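Local structure of peptidyl-prolyl cis-trans isomerase FKBP13, chloroplastic (Arabidopsis thaliana, 1U79) at residues R92-P95 with E96-Y99; C111-P114 with P115-L119. The protein catalyses the cis-trans isomerization of peptidyl-proline bonds, supplying most of this activity in the chloroplast thylakoid lumen, and regulates accumulation of the Rieske protein. All blocks are in the same frame, centred on the assembly; numbering follows the deposited sequence.

Contact 1: residues R92-P95 with E96-Y99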
ATOM      1  N   ARG A  92      -2.610  -2.650  -6.162  1.00 13.31           N
ATOM      2  CA  ARG A  92      -3.586  -1.862  -6.909  1.00 13.56           C
ATOM      3  C   ARG A  92      -4.754  -1.770  -5.944  1.00 11.91           C
ATOM      4  O   ARG A  92      -5.385  -2.785  -5.618  1.00 11.88           O
ATOM      5  CB  ARG A  92      -4.019  -2.559  -8.195  1.00 14.76           C
ATOM      6  CG  ARG A  92      -5.030  -1.744  -8.997  1.00 17.77           C
ATOM      7  CD  ARG A  92      -5.019  -2.129 -10.485  1.00 22.43           C
ATOM      8  NE  ARG A  92      -5.971  -1.323 -11.257  1.00 24.46           N
ATOM      9  CZ  ARG A  92      -7.277  -1.557 -11.272  1.00 26.45           C
ATOM     10  NH1 ARG A  92      -7.762  -2.565 -10.573  1.00 29.69           N
ATOM     11  NH2 ARG A  92      -8.097  -0.790 -11.965  1.00 27.64           N
ATOM     12  N   ILE A  93      -5.049  -0.548  -5.502  1.00 10.31           N
ATOM     13  CA  ILE A  93      -6.082  -0.333  -4.496  1.00 10.17           C
ATOM     14  C   ILE A  93      -7.295   0.440  -4.980  1.00 11.41           C
ATOM     15  O   ILE A  93      -7.184   1.600  -5.352  1.00 12.99           O
ATOM     16  CB  ILE A  93      -5.485   0.433  -3.280  1.00 10.09           C
ATOM     17  CG1 ILE A  93      -4.220  -0.284  -2.791  1.00 12.30           C
ATOM     18  CG2 ILE A  93      -6.533   0.542  -2.162  1.00  8.81           C
ATOM     19  CD1 ILE A  93      -3.545   0.369  -1.603  1.00 15.72           C
ATOM     20  N   PRO A  94      -8.479  -0.194  -4.967  1.00 14.46           N
ATOM     21  CA  PRO A  94      -9.686   0.505  -5.417  1.00 14.54           C
ATOM     22  C   PRO A  94      -9.931   1.632  -4.414  1.00 15.35           C
ATOM     23  O   PRO A  94      -9.535   1.520  -3.261  1.00 14.39           O
ATOM     24  CB  PRO A  94     -10.771  -0.570  -5.336  1.00 15.95           C
ATOM     25  CG  PRO A  94     -10.021  -1.853  -5.444  1.00 18.82           C
ATOM     26  CD  PRO A  94      -8.774  -1.593  -4.624  1.00 14.35           C
ATOM     27  N   PRO A  95     -10.596   2.721  -4.839  1.00 15.46           N
ATOM     28  CA  PRO A  95     -10.884   3.868  -3.970  1.00 15.23           C
ATOM     29  C   PRO A  95     -11.540   3.499  -2.643  1.00 14.07           C
ATOM     30  O   PRO A  95     -11.269   4.124  -1.624  1.00 13.23           O
ATOM     31  CB  PRO A  95     -11.803   4.731  -4.829  1.00 16.32           C
ATOM     32  CG  PRO A  95     -11.363   4.410  -6.215  1.00 18.71           C
ATOM     33  CD  PRO A  95     -11.167   2.924  -6.180  1.00 16.04           C
ATOM     34  N   GLU A  96     -12.415   2.497  -2.670  1.00 15.69           N
ATOM     35  CA  GLU A  96     -13.122   2.037  -1.472  1.00 18.64           C
ATOM     36  C   GLU A  96     -12.159   1.678  -0.334  1.00 17.91           C
ATOM     37  O   GLU A  96     -12.492   1.841   0.840  1.00 18.35           O
ATOM     38  CB  GLU A  96     -13.995   0.817  -1.819  1.00 21.75           C
ATOM     39  CG  GLU A  96     -13.192  -0.390  -2.309  1.00 28.54           C
ATOM     40  CD  GLU A  96     -14.035  -1.444  -3.019  1.00 32.21           C
ATOM     41  OE1 GLU A  96     -14.736  -1.096  -3.992  1.00 32.58           O
ATOM     42  OE2 GLU A  96     -13.986  -2.626  -2.610  1.00 34.32           O
ATOM     43  N   LEU A  97     -10.969   1.196  -0.686  1.00 16.37           N
ATOM     44  CA  LEU A  97      -9.958   0.814   0.297  1.00 16.29           C
ATOM     45  C   LEU A  97      -8.831   1.844   0.401  1.00 15.91           C
ATOM     46  O   LEU A  97      -7.764   1.565   0.957  1.00 16.35           O
ATOM     47  CB  LEU A  97      -9.374  -0.553  -0.062  1.00 14.45           C
ATOM     48  CG  LEU A  97     -10.431  -1.664  -0.189  1.00 18.04           C
ATOM     49  CD1 LEU A  97      -9.772  -2.963  -0.635  1.00 18.40           C
ATOM     50  CD2 LEU A  97     -11.139  -1.852   1.146  1.00 16.37           C
ATOM     51  N   ALA A  98      -9.057   3.034  -0.148  1.00 13.87           N
ATOM     52  CA  ALA A  98      -8.046   4.080  -0.081  1.00 14.10           C
ATOM     53  C   ALA A  98      -8.692   5.359   0.453  1.00 14.87           C
ATOM     54  O   ALA A  98      -9.073   5.404   1.615  1.00 15.13           O
ATOM     55  CB  ALA A  98      -7.417   4.311  -1.463  1.00 13.62           C
ATOM     56  N   TYR A  99      -8.838   6.381  -0.383  1.00 13.31           N
ATOM     57  CA  TYR A  99      -9.429   7.637   0.067  1.00 16.08           C
ATOM     58  C   TYR A  99     -10.850   7.915  -0.440  1.00 18.22           C
ATOM     59  O   TYR A  99     -11.378   9.019  -0.269  1.00 17.98           O
ATOM     60  CB  TYR A  99      -8.493   8.789  -0.304  1.00 15.15           C
ATOM     61  CG  TYR A  99      -7.119   8.636   0.303  1.00 14.94           C
ATOM     62  CD1 TYR A  99      -6.914   8.842   1.670  1.00 18.43           C
ATOM     63  CD2 TYR A  99      -6.031   8.250  -0.474  1.00 14.99           C
ATOM     64  CE1 TYR A  99      -5.657   8.665   2.244  1.00 17.36           C
ATOM     65  CE2 TYR A  99      -4.769   8.066   0.090  1.00 17.38           C
ATOM     66  CZ  TYR A  99      -4.590   8.273   1.447  1.00 17.52           C
ATOM     67  OH  TYR A  99      -3.354   8.074   2.013  1.00 15.72           O
TER

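Contact 2: residues C111-P114 with P115-L119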
ATOM      1  N   CYS A 111      -7.724  17.995  -5.441  1.00 21.20           N
ATOM      2  CA  CYS A 111      -6.907  17.125  -4.598  1.00 22.70           C
ATOM      3  C   CYS A 111      -5.730  16.434  -5.296  1.00 21.44           C
ATOM      4  O   CYS A 111      -5.837  16.021  -6.451  1.00 21.53           O
ATOM      5  CB  CYS A 111      -7.803  16.047  -3.987  1.00 23.43           C
ATOM      6  SG  CYS A 111      -9.381  16.610  -3.260  1.00 25.52           S
ATOM      7  N   LEU A 112      -4.617  16.305  -4.576  1.00 22.03           N
ATOM      8  CA  LEU A 112      -3.423  15.627  -5.084  1.00 22.09           C
ATOM      9  C   LEU A 112      -3.861  14.230  -5.522  1.00 19.99           C
ATOM     10  O   LEU A 112      -3.415  13.708  -6.541  1.00 19.05           O
ATOM     11  CB  LEU A 112      -2.374  15.515  -3.973  1.00 24.85           C
ATOM     12  CG  LEU A 112      -1.065  14.798  -4.328  1.00 28.02           C
ATOM     13  CD1 LEU A 112      -0.322  15.589  -5.384  1.00 28.89           C
ATOM     14  CD2 LEU A 112      -0.199  14.644  -3.079  1.00 29.16           C
ATOM     15  N   ILE A 113      -4.722  13.625  -4.714  1.00 18.58           N
ATOM     16  CA  ILE A 113      -5.292  12.315  -5.011  1.00 17.35           C
ATOM     17  C   ILE A 113      -6.761  12.597  -5.300  1.00 16.90           C
ATOM     18  O   ILE A 113      -7.552  12.834  -4.390  1.00 15.75           O
ATOM     19  CB  ILE A 113      -5.179  11.352  -3.814  1.00 16.98           C
ATOM     20  CG1 ILE A 113      -3.721  10.928  -3.633  1.00 16.44           C
ATOM     21  CG2 ILE A 113      -6.062  10.121  -4.037  1.00 16.99           C
ATOM     22  CD1 ILE A 113      -3.494  10.045  -2.414  1.00 17.50           C
ATOM     23  N   PRO A 114      -7.134  12.614  -6.584  1.00 16.91           N
ATOM     24  CA  PRO A 114      -8.506  12.873  -7.007  1.00 15.66           C
ATOM     25  C   PRO A 114      -9.517  11.919  -6.394  1.00 15.50           C
ATOM     26  O   PRO A 114      -9.181  10.789  -5.996  1.00 14.30           O
ATOM     27  CB  PRO A 114      -8.440  12.699  -8.523  1.00 15.94           C
ATOM     28  CG  PRO A 114      -7.035  13.062  -8.850  1.00 15.48           C
ATOM     29  CD  PRO A 114      -6.268  12.381  -7.754  1.00 14.78           C
ATOM     30  N   PRO A 115     -10.775  12.366  -6.297  1.00 13.36           N
ATOM     31  CA  PRO A 115     -11.825  11.519  -5.737  1.00 14.08           C
ATOM     32  C   PRO A 115     -11.916  10.234  -6.572  1.00 13.64           C
ATOM     33  O   PRO A 115     -11.684  10.262  -7.785  1.00 13.66           O
ATOM     34  CB  PRO A 115     -13.077  12.375  -5.892  1.00 16.59           C
ATOM     35  CG  PRO A 115     -12.543  13.799  -5.758  1.00 15.80           C
ATOM     36  CD  PRO A 115     -11.269  13.732  -6.577  1.00 16.49           C
ATOM     37  N   ALA A 116     -12.228   9.118  -5.911  1.00 13.04           N
ATOM     38  CA  ALA A 116     -12.408   7.826  -6.573  1.00 13.87           C
ATOM     39  C   ALA A 116     -11.173   7.323  -7.299  1.00 13.77           C
ATOM     40  O   ALA A 116     -11.277   6.652  -8.330  1.00 14.45           O
ATOM     41  CB  ALA A 116     -13.591   7.905  -7.550  1.00 13.72           C
ATOM     42  N   SER A 117     -10.006   7.622  -6.741  1.00 11.91           N
ATOM     43  CA  SER A 117      -8.754   7.199  -7.337  1.00 13.91           C
ATOM     44  C   SER A 117      -8.303   5.789  -6.973  1.00 12.41           C
ATOM     45  O   SER A 117      -8.267   5.416  -5.805  1.00 13.62           O
ATOM     46  CB  SER A 117      -7.622   8.160  -6.942  1.00 16.08           C
ATOM     47  OG  SER A 117      -7.778   9.440  -7.536  1.00 14.58           O
ATOM     48  N   VAL A 118      -7.960   5.010  -7.989  1.00 12.36           N
ATOM     49  CA  VAL A 118      -7.392   3.688  -7.765  1.00 11.67           C
ATOM     50  C   VAL A 118      -5.931   4.060  -7.517  1.00 12.84           C
ATOM     51  O   VAL A 118      -5.368   4.881  -8.244  1.00 11.82           O
ATOM     52  CB  VAL A 118      -7.457   2.811  -9.026  1.00 13.61           C
ATOM     53  CG1 VAL A 118      -6.606   1.557  -8.823  1.00 13.46           C
ATOM     54  CG2 VAL A 118      -8.903   2.443  -9.328  1.00 12.06           C
ATOM     55  N   LEU A 119      -5.318   3.492  -6.489  1.00 11.82           N
ATOM     56  CA  LEU A 119      -3.933   3.830  -6.200  1.00 12.01           C
ATOM     57  C   LEU A 119      -2.983   2.675  -6.472  1.00 13.08           C
ATOM     58  O   LEU A 119      -3.309   1.515  -6.240  1.00 13.72           O
ATOM     59  CB  LEU A 119      -3.798   4.244  -4.736  1.00 12.68           C
ATOM     60  CG  LEU A 119      -4.766   5.316  -4.238  1.00 14.17           C
ATOM     61  CD1 LEU A 119      -4.434   5.652  -2.786  1.00 11.18           C
ATOM     62  CD2 LEU A 119      -4.653   6.568  -5.117  1.00 13.73           C
TER
HETATM   63  O   HOH W   1      -9.753   8.930  -3.857  1.00 20.24           O

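Contact 1: residues R92-P95 with E96-Y99
CG2 of Ile-93 packs against the turn that follows it, lying 3.7 Å from Leu-97 CB and 3.9 Å from Ala-98 CB. This methyl, anti to the backbone N and beside the carbonyl carbon, points along the chain to Leu-97, while CG1 lies beside the N (chi1 -52°). Between these two buried residues the fit is tight, with Ile-93 CG2 also 3.5 Å from Leu-97 O. After Pro-94 the chain winds into a short 3-10 turn at Pro-95 and Glu-96, closed by successive backbone bonds: Leu-97 N to Pro-94 O at 3.0 Å and Ala-98 N to Pro-95 O at 2.9 Å. The loose, solvent side is Glu-96, whose CG lies 3.9 Å from Pro-94 CB before the chain extends outward. Between the two sides, Pro-94 CD touches Leu-97 CD1 only lightly, at 4.3 Å. The turn leads into the Ala-Tyr-Gly segment of the long loop that borders the proline-binding pocket in FKBPs; Trp-70 is consistent with the tryptophan of its floor. Strand 88-93 ends at Ile-93, which rests on Trp-70 of helix 68-75 and Phe-121 of strand 119-128; Leu-97 touches Lys-68 and Gln-72 of that helix, and Ala-98 reaches Leu-119.

Contact 2: residues C111-P114 with P115-L119
Ser-117 turns its hydroxyl back onto the carbonyl of Pro-114, and OG donates a hydrogen bond to Pro-114 O. At 2.5 Å the bond is very short, and its exact length is doubtful. The serine torsion explains the approach: OG lies beside its own backbone N and anti to the carbonyl carbon (chi1 -69°), which also brings it alongside the Pro-114 ring, 3.3 Å from CD. Water 1 gives Pro-114 O a second donor at 2.9 Å and accepts from Ser-117 N at 3.2 Å, bridging the ends of a type II beta turn. Pro-115 and Ala-116 form its corner, the proline ring holding phi near the value the first corner position needs (-58°) and Ala-116 taking the positive phi (61°) of the second. Ile-113, a buried residue, has CG2 anti to the backbone N, and this methyl meets Ser-117 CB at 3.8 Å and Leu-119 CD2 at 4.0 Å. Residues 111-119 close the probable counterpart of the long loop before the last strand of FKBP12, here carrying the Cys-106 to Cys-111 disulfide. Leu-112 and Ile-113 form a classic beta bulge opposite Ala-104. Ile-113 and Leu-119 both lie on Phe-47 of strand 46-49, as strand 119-128 begins.

Overall arrangement
The two contacts are turns of the FKBP domain, at the beginning and the end of one loop region, with centres about 9 Å apart, and they meet directly. A probable hydrogen bond from Ile-93 N to Leu-119 O joins strands 88-93 and 119-128, while the Pro-95 ring packs against the backbone of Ala-116 and Ser-117, and the Tyr-99 ring lies against Ile-113. Contact 1 is nearer the chain centre and combines main-chain bonds of a 3-10 turn with apolar packing against helix 68-75. Contact 2 lies farther out, where a serine hydroxyl and a water hold the turn, and it rests on strand 46-49 instead. Strand 119-128 is common to both.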